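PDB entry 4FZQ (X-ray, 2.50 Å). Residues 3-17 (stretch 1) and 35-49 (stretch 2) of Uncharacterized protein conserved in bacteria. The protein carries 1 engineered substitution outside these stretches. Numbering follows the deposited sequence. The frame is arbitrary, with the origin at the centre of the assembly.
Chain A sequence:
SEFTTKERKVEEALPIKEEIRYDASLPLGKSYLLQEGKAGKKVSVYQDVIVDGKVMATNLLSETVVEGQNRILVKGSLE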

ATOM      1  N   PHE A   3       7.469  15.755  35.436  1.00 37.66           N
ATOM      2  CA  PHE A   3       6.906  15.075  34.288  1.00 35.78           C
ATOM      3  C   PHE A   3       5.678  14.277  34.648  1.00 35.08           C
ATOM      4  O   PHE A   3       5.400  14.017  35.817  1.00 34.13           O
ATOM      5  CB  PHE A   3       7.933  14.140  33.651  1.00 35.23           C
ATOM      6  CG  PHE A   3       8.303  12.975  34.514  1.00 35.27           C
ATOM      7  CD1 PHE A   3       9.372  13.056  35.400  1.00 35.95           C
ATOM      8  CD2 PHE A   3       7.577  11.789  34.444  1.00 35.60           C
ATOM      9  CE1 PHE A   3       9.710  11.977  36.212  1.00 34.69           C
ATOM     10  CE2 PHE A   3       7.902  10.705  35.250  1.00 36.30           C
ATOM     11  CZ  PHE A   3       8.976  10.796  36.136  1.00 36.77           C
ATOM     12  N   THR A   4       4.944  13.881  33.620  1.00 34.63           N
ATOM     13  CA  THR A   4       3.747  13.095  33.815  1.00 33.92           C
ATOM     14  C   THR A   4       3.654  12.084  32.684  1.00 32.68           C
ATOM     15  O   THR A   4       4.372  12.186  31.697  1.00 32.03           O
ATOM     16  CB  THR A   4       2.501  13.996  33.844  1.00 34.69           C
ATOM     17  OG1 THR A   4       1.352  13.203  34.164  1.00 38.51           O
ATOM     18  CG2 THR A   4       2.304  14.689  32.506  1.00 31.94           C
ATOM     19  N   THR A   5       2.789  11.094  32.838  1.00 33.25           N
ATOM     20  CA  THR A   5       2.642  10.078  31.812  1.00 33.44           C
ATOM     21  C   THR A   5       1.178   9.844  31.470  1.00 35.17           C
ATOM     22  O   THR A   5       0.292  10.026  32.310  1.00 36.58           O
ATOM     23  CB  THR A   5       3.253   8.728  32.266  1.00 33.19           C
ATOM     24  OG1 THR A   5       2.491   8.208  33.366  1.00 33.99           O
ATOM     25  CG2 THR A   5       4.711   8.906  32.688  1.00 27.76           C
ATOM     26  N   LYS A   6       0.932   9.460  30.223  1.00 38.31           N
ATOM     27  CA  LYS A   6      -0.412   9.150  29.759  1.00 38.07           C
ATOM     28  C   LYS A   6      -0.281   8.001  28.767  1.00 36.65           C
ATOM     29  O   LYS A   6       0.713   7.896  28.053  1.00 35.22           O
ATOM     30  CB  LYS A   6      -1.073  10.366  29.092  1.00 39.91           C
ATOM     31  CG  LYS A   6      -0.357  10.897  27.861  1.00 45.26           C
ATOM     32  CD  LYS A   6      -1.151  12.042  27.224  1.00 48.96           C
ATOM     33  CE  LYS A   6      -0.398  12.704  26.060  1.00 50.70           C
ATOM     34  NZ  LYS A   6      -0.093  11.764  24.940  1.00 49.43           N
ATOM     35  N   GLU A   7      -1.277   7.128  28.748  1.00 36.62           N
ATOM     36  CA  GLU A   7      -1.267   5.991  27.852  1.00 36.95           C
ATOM     37  C   GLU A   7      -2.109   6.257  26.623  1.00 36.23           C
ATOM     38  O   GLU A   7      -3.117   6.945  26.692  1.00 37.23           O
ATOM     39  CB  GLU A   7      -1.773   4.753  28.578  1.00 39.02           C
ATOM     40  CG  GLU A   7      -0.757   4.166  29.537  1.00 45.45           C
ATOM     41  CD  GLU A   7      -1.232   2.866  30.159  1.00 51.10           C
ATOM     42  OE1 GLU A   7      -1.944   2.098  29.469  1.00 52.30           O
ATOM     43  OE2 GLU A   7      -0.886   2.602  31.331  1.00 54.10           O
ATOM     44  N   ARG A   8      -1.672   5.722  25.490  1.00 34.39           N
ATOM     45  CA  ARG A   8      -2.381   5.891  24.224  1.00 34.62           C
ATOM     46  C   ARG A   8      -2.623   4.555  23.554  1.00 33.82           C
ATOM     47  O   ARG A   8      -1.772   3.666  23.579  1.00 34.38           O
ATOM     48  CB  ARG A   8      -1.578   6.756  23.245  1.00 34.10           C
ATOM     49  CG  ARG A   8      -1.691   8.242  23.449  1.00 34.79           C
ATOM     50  CD  ARG A   8      -1.043   9.003  22.308  1.00 33.60           C
ATOM     51  NE  ARG A   8       0.378   8.702  22.183  1.00 32.95           N
ATOM     52  CZ  ARG A   8       0.904   7.956  21.219  1.00 33.10           C
ATOM     53  NH1 ARG A   8       0.124   7.429  20.285  1.00 31.82           N
ATOM     54  NH2 ARG A   8       2.213   7.747  21.187  1.00 32.82           N
ATOM     55  N   LYS A   9      -3.784   4.423  22.940  1.00 40.04           N
ATOM     56  CA  LYS A   9      -4.118   3.208  22.229  1.00 39.85           C
ATOM     57  C   LYS A   9      -4.219   3.584  20.751  1.00 38.58           C
ATOM     58  O   LYS A   9      -4.915   4.531  20.392  1.00 38.96           O
ATOM     59  CB  LYS A   9      -5.447   2.655  22.744  1.00 41.98           C
ATOM     60  CG  LYS A   9      -5.872   1.343  22.108  1.00 49.85           C
ATOM     61  CD  LYS A   9      -7.279   0.922  22.540  1.00 54.19           C
ATOM     62  CE  LYS A   9      -7.340   0.538  24.016  1.00 58.44           C
ATOM     63  NZ  LYS A   9      -6.940   1.657  24.933  1.00 61.69           N
ATOM     64  N   VAL A  10      -3.497   2.867  19.900  1.00 34.09           N
ATOM     65  CA  VAL A  10      -3.523   3.120  18.465  1.00 32.79           C
ATOM     66  C   VAL A  10      -3.968   1.838  17.754  1.00 33.73           C
ATOM     67  O   VAL A  10      -3.359   0.784  17.919  1.00 33.60           O
ATOM     68  CB  VAL A  10      -2.128   3.544  17.950  1.00 33.61           C
ATOM     69  CG1 VAL A  10      -2.125   3.623  16.435  1.00 30.94           C
ATOM     70  CG2 VAL A  10      -1.743   4.892  18.553  1.00 30.67           C
ATOM     71  N   GLU A  11      -5.040   1.934  16.974  1.00 42.63           N
ATOM     72  CA  GLU A  11      -5.575   0.787  16.248  1.00 42.22           C
ATOM     73  C   GLU A  11      -5.264   0.804  14.764  1.00 40.29           C
ATOM     74  O   GLU A  11      -5.643   1.727  14.059  1.00 41.64           O
ATOM     75  CB  GLU A  11      -7.092   0.709  16.411  1.00 45.09           C
ATOM     76  CG  GLU A  11      -7.550  -0.044  17.632  1.00 53.08           C
ATOM     77  CD  GLU A  11      -9.034  -0.390  17.598  1.00 58.59           C
ATOM     78  OE1 GLU A  11      -9.558  -0.715  16.501  1.00 58.71           O
ATOM     79  OE2 GLU A  11      -9.670  -0.365  18.679  1.00 61.65           O
ATOM     80  N   GLU A  12      -4.574  -0.219  14.286  1.00 28.37           N
ATOM     81  CA  GLU A  12      -4.266  -0.294  12.871  1.00 28.25           C
ATOM     82  C   GLU A  12      -5.124  -1.385  12.244  1.00 27.89           C
ATOM     83  O   GLU A  12      -5.129  -2.530  12.710  1.00 28.05           O
ATOM     84  CB  GLU A  12      -2.801  -0.618  12.657  1.00 28.86           C
ATOM     85  CG  GLU A  12      -2.457  -0.776  11.203  1.00 35.09           C
ATOM     86  CD  GLU A  12      -0.994  -1.071  10.984  1.00 37.78           C
ATOM     87  OE1 GLU A  12      -0.156  -0.295  11.495  1.00 41.67           O
ATOM     88  OE2 GLU A  12      -0.684  -2.069  10.297  1.00 40.17           O
ATOM     89  N   ALA A  13      -5.871  -1.042  11.203  1.00 21.51           N
ATOM     90  CA  ALA A  13      -6.706  -2.052  10.570  1.00 20.45           C
ATOM     91  C   ALA A  13      -5.823  -2.964   9.746  1.00 21.82           C
ATOM     92  O   ALA A  13      -4.937  -2.506   9.023  1.00 23.03           O
ATOM     93  CB  ALA A  13      -7.752  -1.408   9.687  1.00 18.48           C
ATOM     94  N   LEU A  14      -6.046  -4.261   9.876  1.00 33.30           N
ATOM     95  CA  LEU A  14      -5.277  -5.228   9.116  1.00 34.54           C
ATOM     96  C   LEU A  14      -5.951  -5.434   7.774  1.00 34.33           C
ATOM     97  O   LEU A  14      -7.175  -5.325   7.655  1.00 33.01           O
ATOM     98  CB  LEU A  14      -5.251  -6.566   9.846  1.00 36.36           C
ATOM     99  CG  LEU A  14      -4.660  -6.518  11.246  1.00 38.95           C
ATOM    100  CD1 LEU A  14      -4.766  -7.881  11.901  1.00 40.49           C
ATOM    101  CD2 LEU A  14      -3.215  -6.079  11.140  1.00 37.92           C
ATOM    102  N   PRO A  15      -5.159  -5.733   6.743  1.00 30.37           N
ATOM    103  CA  PRO A  15      -5.692  -5.970   5.392  1.00 30.15           C
ATOM    104  C   PRO A  15      -6.771  -7.063   5.463  1.00 29.51           C
ATOM    105  O   PRO A  15      -6.577  -8.080   6.134  1.00 26.99           O
ATOM    106  CB  PRO A  15      -4.470  -6.460   4.621  1.00 30.82           C
ATOM    107  CG  PRO A  15      -3.317  -5.795   5.342  1.00 31.45           C
ATOM    108  CD  PRO A  15      -3.696  -5.913   6.789  1.00 28.51           C
ATOM    109  N   ILE A  16      -7.901  -6.862   4.789  1.00 35.88           N
ATOM    110  CA  ILE A  16      -8.954  -7.872   4.804  1.00 35.07           C
ATOM    111  C   ILE A  16      -8.430  -9.100   4.073  1.00 35.31           C
ATOM    112  O   ILE A  16      -7.830  -8.984   3.010  1.00 36.11           O
ATOM    113  CB  ILE A  16     -10.241  -7.392   4.087  1.00 38.57           C
ATOM    114  CG1 ILE A  16     -11.025  -6.417   4.972  1.00 39.93           C
ATOM    115  CG2 ILE A  16     -11.139  -8.580   3.771  1.00 40.32           C
ATOM    116  CD1 ILE A  16     -10.389  -5.057   5.202  1.00 42.95           C
ATOM    117  N   LYS A  17      -8.629 -10.279   4.644  1.00 22.34           N
ATOM    118  CA  LYS A  17      -8.175 -11.485   3.978  1.00 22.12           C
ATOM    119  C   LYS A  17      -9.329 -11.940   3.097  1.00 21.70           C
ATOM    120  O   LYS A  17     -10.486 -11.919   3.528  1.00 19.51           O
ATOM    121  CB  LYS A  17      -7.833 -12.573   4.992  1.00 25.57           C
ATOM    122  CG  LYS A  17      -6.663 -12.246   5.907  1.00 26.97           C
ATOM    123  CD  LYS A  17      -6.395 -13.419   6.841  1.00 31.06           C
ATOM    124  CE  LYS A  17      -5.244 -13.136   7.788  1.00 31.41           C
ATOM    125  NZ  LYS A  17      -5.611 -12.066   8.748  1.00 37.42           N
ATOM    126  N   GLN A  35     -19.507 -13.492   1.868  1.00 29.52           N
ATOM    127  CA  GLN A  35     -19.547 -12.563   2.983  1.00 29.89           C
ATOM    128  C   GLN A  35     -18.481 -11.504   2.741  1.00 28.81           C
ATOM    129  O   GLN A  35     -17.437 -11.781   2.148  1.00 25.60           O
ATOM    130  CB  GLN A  35     -19.343 -13.292   4.320  1.00 29.70           C
ATOM    131  CG  GLN A  35     -17.915 -13.580   4.706  1.00 33.39           C
ATOM    132  CD  GLN A  35     -17.805 -14.366   6.012  1.00 34.99           C
ATOM    133  OE1 GLN A  35     -16.707 -14.580   6.526  1.00 35.34           O
ATOM    134  NE2 GLN A  35     -18.941 -14.805   6.546  1.00 36.96           N
ATOM    135  N   GLU A  36     -18.757 -10.283   3.187  1.00 37.19           N
ATOM    136  CA  GLU A  36     -17.838  -9.178   2.963  1.00 39.52           C
ATOM    137  C   GLU A  36     -16.607  -9.162   3.852  1.00 37.06           C
ATOM    138  O   GLU A  36     -15.601  -8.554   3.505  1.00 34.09           O
ATOM    139  CB  GLU A  36     -18.598  -7.851   3.070  1.00 44.29           C
ATOM    140  CG  GLU A  36     -19.755  -7.760   2.069  1.00 51.97           C
ATOM    141  CD  GLU A  36     -20.060  -6.337   1.618  1.00 56.76           C
ATOM    142  OE1 GLU A  36     -20.535  -5.526   2.448  1.00 58.36           O
ATOM    143  OE2 GLU A  36     -19.822  -6.037   0.425  1.00 60.73           O
ATOM    144  N   GLY A  37     -16.692  -9.829   4.994  1.00 35.00           N
ATOM    145  CA  GLY A  37     -15.559  -9.870   5.901  1.00 36.92           C
ATOM    146  C   GLY A  37     -15.190  -8.539   6.523  1.00 36.37           C
ATOM    147  O   GLY A  37     -15.301  -7.492   5.889  1.00 38.39           O
ATOM    148  N   LYS A  38     -14.756  -8.590   7.778  1.00 48.62           N
ATOM    149  CA  LYS A  38     -14.353  -7.404   8.524  1.00 46.04           C
ATOM    150  C   LYS A  38     -12.856  -7.420   8.761  1.00 43.38           C
ATOM    151  O   LYS A  38     -12.267  -8.469   8.997  1.00 43.33           O
ATOM    152  CB  LYS A  38     -15.076  -7.346   9.873  1.00 48.47           C
ATOM    153  CG  LYS A  38     -16.527  -6.882   9.795  1.00 52.57           C
ATOM    154  CD  LYS A  38     -17.531  -8.033   9.877  1.00 54.59           C
ATOM    155  CE  LYS A  38     -17.608  -8.623  11.287  1.00 54.52           C
ATOM    156  NZ  LYS A  38     -18.730  -9.599  11.438  1.00 51.99           N
ATOM    157  N   ALA A  39     -12.245  -6.249   8.705  1.00 29.42           N
ATOM    158  CA  ALA A  39     -10.807  -6.128   8.908  1.00 28.99           C
ATOM    159  C   ALA A  39     -10.353  -6.616  10.280  1.00 28.75           C
ATOM    160  O   ALA A  39     -11.075  -6.491  11.272  1.00 27.99           O
ATOM    161  CB  ALA A  39     -10.381  -4.675   8.720  1.00 27.28           C
ATOM    162  N   GLY A  40      -9.153  -7.187  10.317  1.00 30.68           N
ATOM    163  CA  GLY A  40      -8.585  -7.636  11.568  1.00 30.26           C
ATOM    164  C   GLY A  40      -8.081  -6.399  12.299  1.00 30.47           C
ATOM    165  O   GLY A  40      -8.249  -5.277  11.827  1.00 30.03           O
ATOM    166  N   LYS A  41      -7.414  -6.582  13.424  1.00 30.94           N
ATOM    167  CA  LYS A  41      -6.988  -5.426  14.187  1.00 32.43           C
ATOM    168  C   LYS A  41      -5.637  -5.580  14.886  1.00 31.04           C
ATOM    169  O   LYS A  41      -5.313  -6.641  15.419  1.00 30.26           O
ATOM    170  CB  LYS A  41      -8.085  -5.143  15.211  1.00 35.28           C
ATOM    171  CG  LYS A  41      -8.159  -3.742  15.738  1.00 43.22           C
ATOM    172  CD  LYS A  41      -9.475  -3.557  16.506  1.00 49.27           C
ATOM    173  CE  LYS A  41     -10.688  -3.717  15.580  1.00 52.12           C
ATOM    174  NZ  LYS A  41     -11.986  -3.499  16.282  1.00 52.87           N
ATOM    175  N   LYS A  42      -4.849  -4.514  14.871  1.00 28.00           N
ATOM    176  CA  LYS A  42      -3.559  -4.510  15.554  1.00 27.88           C
ATOM    177  C   LYS A  42      -3.604  -3.315  16.492  1.00 27.47           C
ATOM    178  O   LYS A  42      -3.515  -2.170  16.059  1.00 26.62           O
ATOM    179  CB  LYS A  42      -2.422  -4.353  14.563  1.00 27.92           C
ATOM    180  CG  LYS A  42      -1.047  -4.226  15.179  1.00 33.87           C
ATOM    181  CD  LYS A  42      -0.027  -4.062  14.066  1.00 39.13           C
ATOM    182  CE  LYS A  42       1.311  -3.572  14.576  1.00 43.17           C
ATOM    183  NZ  LYS A  42       2.163  -3.076  13.443  1.00 44.64           N
ATOM    184  N   VAL A  43      -3.775  -3.588  17.780  1.00 24.53           N
ATOM    185  CA  VAL A  43      -3.847  -2.529  18.780  1.00 25.18           C
ATOM    186  C   VAL A  43      -2.569  -2.401  19.597  1.00 24.98           C
ATOM    187  O   VAL A  43      -2.122  -3.359  20.224  1.00 25.06           O
ATOM    188  CB  VAL A  43      -4.997  -2.763  19.758  1.00 24.18           C
ATOM    189  CG1 VAL A  43      -4.997  -1.690  20.799  1.00 25.61           C
ATOM    190  CG2 VAL A  43      -6.314  -2.784  19.016  1.00 25.59           C
ATOM    191  N   SER A  44      -1.983  -1.211  19.577  1.00 24.23           N
ATOM    192  CA  SER A  44      -0.777  -0.955  20.334  1.00 22.97           C
ATOM    193  C   SER A  44      -1.095   0.025  21.450  1.00 24.14           C
ATOM    194  O   SER A  44      -1.808   1.015  21.243  1.00 22.95           O
ATOM    195  CB  SER A  44       0.309  -0.362  19.438  1.00 23.34           C
ATOM    196  OG  SER A  44       0.625  -1.219  18.369  1.00 23.32           O
ATOM    197  N   VAL A  45      -0.586  -0.266  22.642  1.00 24.93           N
ATOM    198  CA  VAL A  45      -0.775   0.626  23.776  1.00 24.42           C
ATOM    199  C   VAL A  45       0.582   1.270  24.007  1.00 23.82           C
ATOM    200  O   VAL A  45       1.589   0.573  24.160  1.00 21.57           O
ATOM    201  CB  VAL A  45      -1.190  -0.126  25.047  1.00 26.37           C
ATOM    202  CG1 VAL A  45      -1.216   0.844  26.232  1.00 25.58           C
ATOM    203  CG2 VAL A  45      -2.557  -0.753  24.860  1.00 24.57           C
ATOM    204  N   TYR A  46       0.607   2.598  24.009  1.00 22.70           N
ATOM    205  CA  TYR A  46       1.849   3.329  24.210  1.00 22.97           C
ATOM    206  C   TYR A  46       1.803   4.115  25.491  1.00 24.08           C
ATOM    207  O   TYR A  46       0.734   4.323  26.073  1.00 22.80           O
ATOM    208  CB  TYR A  46       2.092   4.334  23.082  1.00 22.04           C
ATOM    209  CG  TYR A  46       2.328   3.731  21.722  1.00 21.28           C
ATOM    210  CD1 TYR A  46       1.267   3.476  20.855  1.00 22.71           C
ATOM    211  CD2 TYR A  46       3.618   3.416  21.302  1.00 19.43           C
ATOM    212  CE1 TYR A  46       1.492   2.919  19.592  1.00 24.51           C
ATOM    213  CE2 TYR A  46       3.852   2.865  20.056  1.00 22.54           C
ATOM    214  CZ  TYR A  46       2.786   2.619  19.202  1.00 24.59           C
ATOM    215  OH  TYR A  46       3.016   2.081  17.959  1.00 29.87           O
ATOM    216  N   GLN A  47       2.979   4.556  25.930  1.00 27.19           N
ATOM    217  CA  GLN A  47       3.057   5.398  27.113  1.00 26.77           C
ATOM    218  C   GLN A  47       3.939   6.586  26.780  1.00 26.52           C
ATOM    219  O   GLN A  47       5.082   6.426  26.356  1.00 23.54           O
ATOM    220  CB  GLN A  47       3.634   4.673  28.309  1.00 27.93           C
ATOM    221  CG  GLN A  47       3.378   5.464  29.563  1.00 31.44           C
ATOM    222  CD  GLN A  47       3.947   4.828  30.797  1.00 33.49           C
ATOM    223  OE1 GLN A  47       3.462   5.069  31.899  1.00 34.07           O
ATOM    224  NE2 GLN A  47       4.989   4.023  30.628  1.00 34.32           N
ATOM    225  N   ASP A  48       3.396   7.783  26.962  1.00 26.29           N
ATOM    226  CA  ASP A  48       4.131   8.997  26.663  1.00 29.77           C
ATOM    227  C   ASP A  48       4.591   9.690  27.927  1.00 30.97           C
ATOM    228  O   ASP A  48       3.938   9.588  28.967  1.00 31.82           O
ATOM    229  CB  ASP A  48       3.243   9.963  25.880  1.00 31.48           C
ATOM    230  CG  ASP A  48       2.851   9.432  24.516  1.00 32.53           C
ATOM    231  OD1 ASP A  48       1.773   9.823  24.025  1.00 32.89           O
ATOM    232  OD2 ASP A  48       3.618   8.643  23.929  1.00 34.37           O
ATOM    233  N   VAL A  49       5.723  10.380  27.837  1.00 29.40           N
ATOM    234  CA  VAL A  49       6.219  11.145  28.970  1.00 30.30           C
ATOM    235  C   VAL A  49       5.973  12.591  28.573  1.00 30.79           C
ATOM    236  O   VAL A  49       6.351  13.011  27.480  1.00 29.44           O
ATOM    237  CB  VAL A  49       7.735  10.981  29.202  1.00 29.87           C
ATOM    238  CG1 VAL A  49       8.132  11.697  30.489  1.00 29.58           C
ATOM    239  CG2 VAL A  49       8.100   9.546  29.285  1.00 28.17           C
TER
HETATM  240  O   HOH W   1       0.494   5.954  31.916  1.00 54.86           O
HETATM  241  O   HOH W   2      -7.894  -8.664   8.159  1.00 21.93           O
HETATM  242  O   HOH W   3     -10.062 -10.217   7.105  1.00 30.83           O

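The most unusual feature of this contact is a buried carboxylate, Asp48, held by two cations from the opposing strand. Asp48 OD1 accepts from Lys6 NZ at 2.8 Å and from Arg8 NE at 2.6 Å, both within salt bridges; the N-H...O angle of 171° at Arg8 NE is nearly linear. The carboxylate oxygen lies near the guanidinium plane, at its edge, where the N-H bonds point, while Tyr46 CB sits over one face, 3.9 Å from Arg8 NH2. Lys6, Arg8, Tyr46 and Asp48 can meet because their side chains leave the same face of the sheet.

Side chains alternate between the faces because both strands are extended; the register decides which of them meet. The strands run antiparallel, with 154° between their directions, and pair Thr5 with Val49 through Ala13 with Lys41. Hydrogen-bonded pairs carry two backbone bonds each: Arg8 N to Tyr46 O is 2.8 Å and Tyr46 N to Arg8 O is 2.6 Å, and Val10 N to Ser44 O (2.8 Å) is matched by Ser44 N to Val10 O (2.9 Å). Between them, non-hydrogen-bonded pairs bring CA atoms closer, 4.4 Å for Glu7 CA to Gln47 CA, and allow CA-H...O contacts such as Glu7 CA to Tyr46 O at 3.2 Å.

Val10 CG2 lies 3.9 Å from Tyr46 CE1, extending the Asp48 face with an apolar contact. On the other face, Lys9 CG approaches Val43 CG1 to 3.4 Å, a diagonal contact between successive pairs on that face, Lys9 with Val45 and Glu11 with Val43.

Beyond Ala13, Leu14 N still donates to Gly40 O at 3.1 Å and 179°. Gly40 suits this site: an ideal CB would stand 2.9 Å from Leu14 CD1, a clash. Gly40 N donates to water 2 at 2.9 Å, and that water donates to Pro15 O at 2.5 Å, bridging the stretches. Nearby, Ile16 CD1 packs 3.5 Å from Ala39 CB.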